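Local coordinates for putative oxidoreductase (Gluconobacter oxydans, PDB 3WJ7), which is a nicotinamide coenzyme-dependent reductase of the short-chain dehydrogenase/reductase (SDR) family, at the interface of chains A and B. Residues are numbered along the deposited sequence; one frame, centred on the assembly and turned at random. Chains: chain A/B, Putative oxidoreductase.

Contact 1: the interface of chains A and B. Residues chain A 284, 288, 290; chain B 274, 277-278, 294, 298-299.
A:Phe288 meets B:Val294 face-on, and this aromatic ring pressed under a branched aliphatic side chain forms the apolar centre of the patch. The valine methyl CG1 sits 3.5 Å from the ring centroid of A:Phe288, displaced toward the rim near CE1 and CZ, a CH-pi contact. Its sister methyl CG2 comes down on the same face nearer the root of the ring, 3.5 Å from CG of A:Phe288, so the two branches lie along one face of the ring, from its root to its far rim. CG2 also has a second neighbour, CD1 of A:Ile290 at 3.7 Å.

At the far end of the ring the packing changes from face to edge. B:Val277 brings CG2 into the ring plane, 3.6 Å from CE2 of A:Phe288, the two side chains coming from opposite directions and the methyl meeting the ring at its edge, while CB of B:Ala278 closes the rim near CE1 and CZ. On the side of the plane away from B:Val294, CB of B:Leu274 lies 4.0 Å from CZ of A:Phe288, and CB of B:Leu299 approaches CE1. The ring reaches this socket with CG anti to the carbonyl carbon (chi1 -84°). A serine in place of A:Phe288 would probably leave the methyls of B:Val294 and B:Val277 without the surface they pack on, opening a gap between the chains.

Farther out, A:Leu284, one helical turn before the phenylalanine, touches CD2 of B:Leu274 with its own CD2 at 3.9 Å. Toward the polar rim, the methyl CG2 of B:Thr298 packs 3.4 Å from the backbone O of A:Phe288.

In the fold, the C-terminal end of helix 275-288 of chain A and A:Ile290, two positions past the helix end, are received by chain B along the start of its own helix 275-288, the preceding 3-10 turn 271-274, a loop residue and helix 296-302.

Contact 2: the interface of chains A and B. Residues chain A 96, 99, 156, 160; chain B 93-94, 97-98.
A:Glu96 and B:Thr97 grip each other through one carboxylate oxygen with two donors. OE1 of A:Glu96 accepts the backbone N of B:Thr97 at 2.5 Å, nearly along the C-O axis of the carboxylate. The hydroxyl OG1 of B:Thr97 gives a second bond to OE1 of A:Glu96, 2.9 Å long and directed at the anti lone pair. Both donors can serve one oxygen because OG1 stands beside its own backbone N (chi1 -58°). B:Thr97 lies in the first turn of helix 95-115, so the glutamate of the partner chain caps that helix start, whose dipole would probably stabilise the negative charge.

A second polar link is a salt bridge: NH1 of A:Arg160 donates to OD2 of B:Asp94 at 3.0 Å. The oxygen lies close to the guanidinium plane, but the nitrogen reaches it from above the carboxylate plane, and the two planes stand 51° apart. The union therefore centres on OD2 and is not a flat two-pronged pairing; NH2 adds a weak bond to the same oxygen.

Around these bonds, apolar atoms pack against the charged groups and probably restrict how they turn. A:Leu156, inside the YXXXK motif (here YKLSK) that is characteristic of SDR enzymes, places CD2 over one face of the guanidinium of A:Arg160. That methyl also lies 3.6 Å from CG of B:Asp94 and 3.9 Å from CG of B:Pro93. The arginine chain, extended from CG to NE, brings its head past this methyl to the aspartate. The like-charged OE1 of A:Glu96 and OD2 of B:Asp94 are 5.1 Å apart, a proximity that the arginine is likely to ease.

Two methionine methyls border the patch: CE of A:Met99 rests 3.7 Å from OG1 of B:Thr97, and CE of B:Met98 lies 3.7 Å from NH2 of A:Arg160.

Contact 1: the interface of chains A and B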
ATOM      1  N   LEU A 284      -8.354 -16.298  -7.713  1.00 50.49           N
ATOM      2  CA  LEU A 284      -7.149 -15.735  -8.320  1.00 50.32           C
ATOM      3  C   LEU A 284      -6.080 -15.434  -7.281  1.00 48.64           C
ATOM      4  O   LEU A 284      -4.971 -15.975  -7.372  1.00 47.79           O
ATOM      5  CB  LEU A 284      -7.447 -14.494  -9.165  1.00 54.29           C
ATOM      6  CG  LEU A 284      -8.272 -14.835 -10.424  1.00 57.38           C
ATOM      7  CD1 LEU A 284      -8.729 -13.568 -11.137  1.00 55.87           C
ATOM      8  CD2 LEU A 284      -7.521 -15.766 -11.362  1.00 48.85           C
ATOM      9  N   PHE A 288      -2.381 -17.329  -6.845  1.00 39.33           N
ATOM     10  CA  PHE A 288      -1.192 -16.516  -7.041  1.00 39.43           C
ATOM     11  C   PHE A 288      -0.447 -16.288  -5.780  1.00 44.17           C
ATOM     12  O   PHE A 288       0.578 -15.608  -5.821  1.00 49.39           O
ATOM     13  CB  PHE A 288      -1.542 -15.137  -7.602  1.00 37.71           C
ATOM     14  CG  PHE A 288      -1.687 -15.131  -9.091  1.00 40.41           C
ATOM     15  CD1 PHE A 288      -0.581 -15.443  -9.923  1.00 41.72           C
ATOM     16  CD2 PHE A 288      -2.919 -14.870  -9.685  1.00 37.92           C
ATOM     17  CE1 PHE A 288      -0.730 -15.460 -11.312  1.00 44.38           C
ATOM     18  CE2 PHE A 288      -3.066 -14.886 -11.069  1.00 39.13           C
ATOM     19  CZ  PHE A 288      -1.979 -15.178 -11.887  1.00 40.58           C
ATOM     20  N   ILE A 290      -1.358 -14.297  -3.253  1.00 54.16           N
ATOM     21  CA  ILE A 290      -1.397 -12.904  -2.810  1.00 55.42           C
ATOM     22  C   ILE A 290      -2.663 -12.640  -1.992  1.00 58.12           C
ATOM     23  O   ILE A 290      -3.434 -13.563  -1.752  1.00 62.56           O
ATOM     24  CB  ILE A 290      -1.273 -11.891  -3.972  1.00 51.29           C
ATOM     25  CG1 ILE A 290      -2.436 -12.046  -4.948  1.00 49.60           C
ATOM     26  CG2 ILE A 290       0.080 -12.041  -4.647  1.00 53.76           C
ATOM     27  CD1 ILE A 290      -2.589 -10.912  -5.922  1.00 45.45           C
TER
ATOM     28  N   LEU B 274      -2.970 -20.475 -14.904  1.00 46.18           N
ATOM     29  CA  LEU B 274      -2.949 -19.076 -14.493  1.00 47.53           C
ATOM     30  C   LEU B 274      -2.013 -18.201 -15.324  1.00 48.73           C
ATOM     31  O   LEU B 274      -2.206 -16.979 -15.344  1.00 46.32           O
ATOM     32  CB  LEU B 274      -2.627 -18.932 -13.003  1.00 46.06           C
ATOM     33  CG  LEU B 274      -3.761 -19.441 -12.113  1.00 43.19           C
ATOM     34  CD1 LEU B 274      -3.353 -19.487 -10.663  1.00 39.62           C
ATOM     35  CD2 LEU B 274      -4.996 -18.591 -12.315  1.00 41.92           C
ATOM     36  N   VAL B 277      -3.545 -15.445 -17.378  1.00 49.53           N
ATOM     37  CA  VAL B 277      -3.970 -14.337 -16.555  1.00 45.54           C
ATOM     38  C   VAL B 277      -2.760 -13.553 -16.049  1.00 42.00           C
ATOM     39  O   VAL B 277      -2.817 -12.340 -15.903  1.00 39.77           O
ATOM     40  CB  VAL B 277      -4.962 -14.738 -15.432  1.00 46.99           C
ATOM     41  CG1 VAL B 277      -4.951 -16.224 -15.187  1.00 47.58           C
ATOM     42  CG2 VAL B 277      -4.693 -13.974 -14.156  1.00 40.81           C
ATOM     43  N   ALA B 278      -1.645 -14.233 -15.811  1.00 41.30           N
ATOM     44  CA  ALA B 278      -0.448 -13.517 -15.343  1.00 41.76           C
ATOM     45  C   ALA B 278       0.124 -12.647 -16.462  1.00 44.71           C
ATOM     46  O   ALA B 278       0.474 -11.494 -16.225  1.00 44.52           O
ATOM     47  CB  ALA B 278       0.590 -14.470 -14.800  1.00 41.19           C
ATOM     48  N   VAL B 294       0.707  -9.024  -9.972  1.00 41.02           N
ATOM     49  CA  VAL B 294       0.873 -10.424 -10.239  1.00 43.63           C
ATOM     50  C   VAL B 294       1.676 -10.481 -11.500  1.00 45.08           C
ATOM     51  O   VAL B 294       1.359  -9.749 -12.443  1.00 46.02           O
ATOM     52  CB  VAL B 294      -0.507 -11.080 -10.465  1.00 44.22           C
ATOM     53  CG1 VAL B 294      -0.462 -12.096 -11.559  1.00 41.70           C
ATOM     54  CG2 VAL B 294      -1.045 -11.659  -9.166  1.00 45.52           C
ATOM     55  N   THR B 298       5.870 -14.134 -10.197  1.00 57.29           N
ATOM     56  CA  THR B 298       5.077 -14.422  -8.997  1.00 49.12           C
ATOM     57  C   THR B 298       4.541 -15.829  -9.116  1.00 47.79           C
ATOM     58  O   THR B 298       4.502 -16.575  -8.136  1.00 46.23           O
ATOM     59  CB  THR B 298       3.803 -13.542  -8.941  1.00 50.92           C
ATOM     60  OG1 THR B 298       4.146 -12.154  -8.886  1.00 58.28           O
ATOM     61  CG2 THR B 298       2.879 -13.943  -7.747  1.00 44.99           C
ATOM     62  N   LEU B 299       4.043 -16.154 -10.315  1.00 44.53           N
ATOM     63  CA  LEU B 299       3.384 -17.415 -10.530  1.00 46.90           C
ATOM     64  C   LEU B 299       4.337 -18.603 -10.375  1.00 51.62           C
ATOM     65  O   LEU B 299       3.905 -19.641  -9.850  1.00 55.72           O
ATOM     66  CB  LEU B 299       2.686 -17.452 -11.880  1.00 53.29           C
ATOM     67  CG  LEU B 299       1.969 -18.764 -12.228  1.00 55.29           C
ATOM     68  CD1 LEU B 299       1.018 -19.221 -11.113  1.00 58.38           C
ATOM     69  CD2 LEU B 299       1.213 -18.617 -13.543  1.00 55.02           C
TER

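Contact 2: the interface of chains A and B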
ATOM      1  N   GLU A  96      -1.949   4.253   0.938  1.00 34.01           N
ATOM      2  CA  GLU A  96      -1.687   3.920   2.334  1.00 34.62           C
ATOM      3  C   GLU A  96      -0.810   4.972   2.897  1.00 36.97           C
ATOM      4  O   GLU A  96      -0.886   5.307   4.087  1.00 40.71           O
ATOM      5  CB  GLU A  96      -1.052   2.538   2.497  1.00 37.57           C
ATOM      6  CG  GLU A  96      -2.022   1.352   2.386  1.00 38.16           C
ATOM      7  CD  GLU A  96      -1.361   0.014   2.685  1.00 46.27           C
ATOM      8  OE1 GLU A  96      -0.859  -0.153   3.830  1.00 52.17           O
ATOM      9  OE2 GLU A  96      -1.331  -0.874   1.790  1.00 47.20           O
ATOM     10  N   MET A  99      -3.198   8.015   3.586  1.00 42.89           N
ATOM     11  CA  MET A  99      -3.908   7.815   4.833  1.00 40.29           C
ATOM     12  C   MET A  99      -3.010   8.102   6.069  1.00 40.11           C
ATOM     13  O   MET A  99      -3.440   8.747   6.991  1.00 40.45           O
ATOM     14  CB  MET A  99      -4.461   6.402   4.881  1.00 39.49           C
ATOM     15  CG  MET A  99      -4.961   6.037   6.269  1.00 43.66           C
ATOM     16  SD  MET A  99      -5.510   4.351   6.425  1.00 43.42           S
ATOM     17  CE  MET A  99      -3.885   3.566   6.531  1.00 44.46           C
ATOM     18  N   LEU A 156     -11.352   3.973   5.732  1.00 34.22           N
ATOM     19  CA  LEU A 156     -10.440   3.647   6.854  1.00 32.07           C
ATOM     20  C   LEU A 156      -9.708   4.869   7.315  1.00 33.15           C
ATOM     21  O   LEU A 156      -9.572   5.125   8.529  1.00 33.80           O
ATOM     22  CB  LEU A 156      -9.405   2.601   6.461  1.00 29.26           C
ATOM     23  CG  LEU A 156      -8.646   1.981   7.636  1.00 29.32           C
ATOM     24  CD1 LEU A 156      -9.603   1.386   8.651  1.00 27.76           C
ATOM     25  CD2 LEU A 156      -7.624   0.928   7.225  1.00 28.98           C
ATOM     26  N   ARG A 160     -10.000   6.374  10.968  1.00 32.87           N
ATOM     27  CA  ARG A 160      -8.875   6.574  11.849  1.00 33.24           C
ATOM     28  C   ARG A 160      -8.704   8.017  12.278  1.00 35.40           C
ATOM     29  O   ARG A 160      -8.415   8.315  13.483  1.00 34.87           O
ATOM     30  CB  ARG A 160      -7.575   6.065  11.230  1.00 36.16           C
ATOM     31  CG  ARG A 160      -7.570   4.560  11.133  1.00 41.59           C
ATOM     32  CD  ARG A 160      -6.179   4.029  10.924  1.00 46.87           C
ATOM     33  NE  ARG A 160      -6.229   2.588  11.137  1.00 53.38           N
ATOM     34  CZ  ARG A 160      -5.560   1.705  10.400  1.00 53.51           C
ATOM     35  NH1 ARG A 160      -4.798   2.113   9.391  1.00 53.30           N
ATOM     36  NH2 ARG A 160      -5.639   0.416  10.676  1.00 53.31           N
TER
ATOM     37  N   PRO B  93      -7.782  -3.540   4.489  1.00 38.18           N
ATOM     38  CA  PRO B  93      -7.565  -2.762   3.255  1.00 35.05           C
ATOM     39  C   PRO B  93      -6.196  -2.072   3.209  1.00 36.37           C
ATOM     40  O   PRO B  93      -5.843  -1.426   2.224  1.00 36.79           O
ATOM     41  CB  PRO B  93      -8.684  -1.728   3.288  1.00 34.54           C
ATOM     42  CG  PRO B  93      -9.127  -1.639   4.725  1.00 36.87           C
ATOM     43  CD  PRO B  93      -8.616  -2.837   5.486  1.00 37.41           C
ATOM     44  N   ASP B  94      -5.426  -2.182   4.279  1.00 33.90           N
ATOM     45  CA  ASP B  94      -4.100  -1.557   4.309  1.00 31.89           C
ATOM     46  C   ASP B  94      -3.016  -2.614   4.653  1.00 28.38           C
ATOM     47  O   ASP B  94      -2.459  -2.579   5.741  1.00 27.82           O
ATOM     48  CB  ASP B  94      -4.072  -0.410   5.331  1.00 30.06           C
ATOM     49  CG  ASP B  94      -4.541  -0.857   6.699  1.00 31.38           C
ATOM     50  OD1 ASP B  94      -5.283  -1.871   6.808  1.00 33.48           O
ATOM     51  OD2 ASP B  94      -4.162  -0.224   7.681  1.00 31.96           O
ATOM     52  N   THR B  97       0.513  -1.071   5.662  1.00 32.11           N
ATOM     53  CA  THR B  97       0.472  -0.471   6.991  1.00 31.18           C
ATOM     54  C   THR B  97       0.479  -1.559   8.068  1.00 31.41           C
ATOM     55  O   THR B  97       1.148  -1.401   9.100  1.00 30.52           O
ATOM     56  CB  THR B  97      -0.778   0.422   7.176  1.00 33.13           C
ATOM     57  OG1 THR B  97      -0.803   1.468   6.191  1.00 37.86           O
ATOM     58  CG2 THR B  97      -0.807   1.082   8.541  1.00 28.81           C
ATOM     59  N   MET B  98      -0.282  -2.640   7.863  1.00 32.96           N
ATOM     60  CA  MET B  98      -0.322  -3.714   8.862  1.00 38.60           C
ATOM     61  C   MET B  98       1.025  -4.425   8.933  1.00 37.05           C
ATOM     62  O   MET B  98       1.512  -4.692  10.024  1.00 38.40           O
ATOM     63  CB  MET B  98      -1.478  -4.708   8.672  1.00 43.08           C
ATOM     64  CG  MET B  98      -2.814  -4.238   9.271  1.00 61.73           C
ATOM     65  SD  MET B  98      -2.969  -3.594  10.989  1.00 75.39           S
ATOM     66  CE  MET B  98      -2.652  -1.816  10.865  1.00 59.75           C
TER

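Contact 1 and contact 2 lie about 24 Å apart, measured between the centres of their C-alpha atoms, and belong to one interface between two copies of the protein. They share no residue. Contact 1 draws on helices 275-288 and 296-302 and is apolar at heart, whereas contact 2 uses the first turns of helices 95-115 and 153-172 and the loop just before helix 95-115 in chain B, and is built round polar and charged groups. In each, one helix occurs on both sides but contributes different residues, in keeping with an interface that departs from exact two-fold symmetry. The deposited assembly holds three copies, and this pairing may not be the biological one.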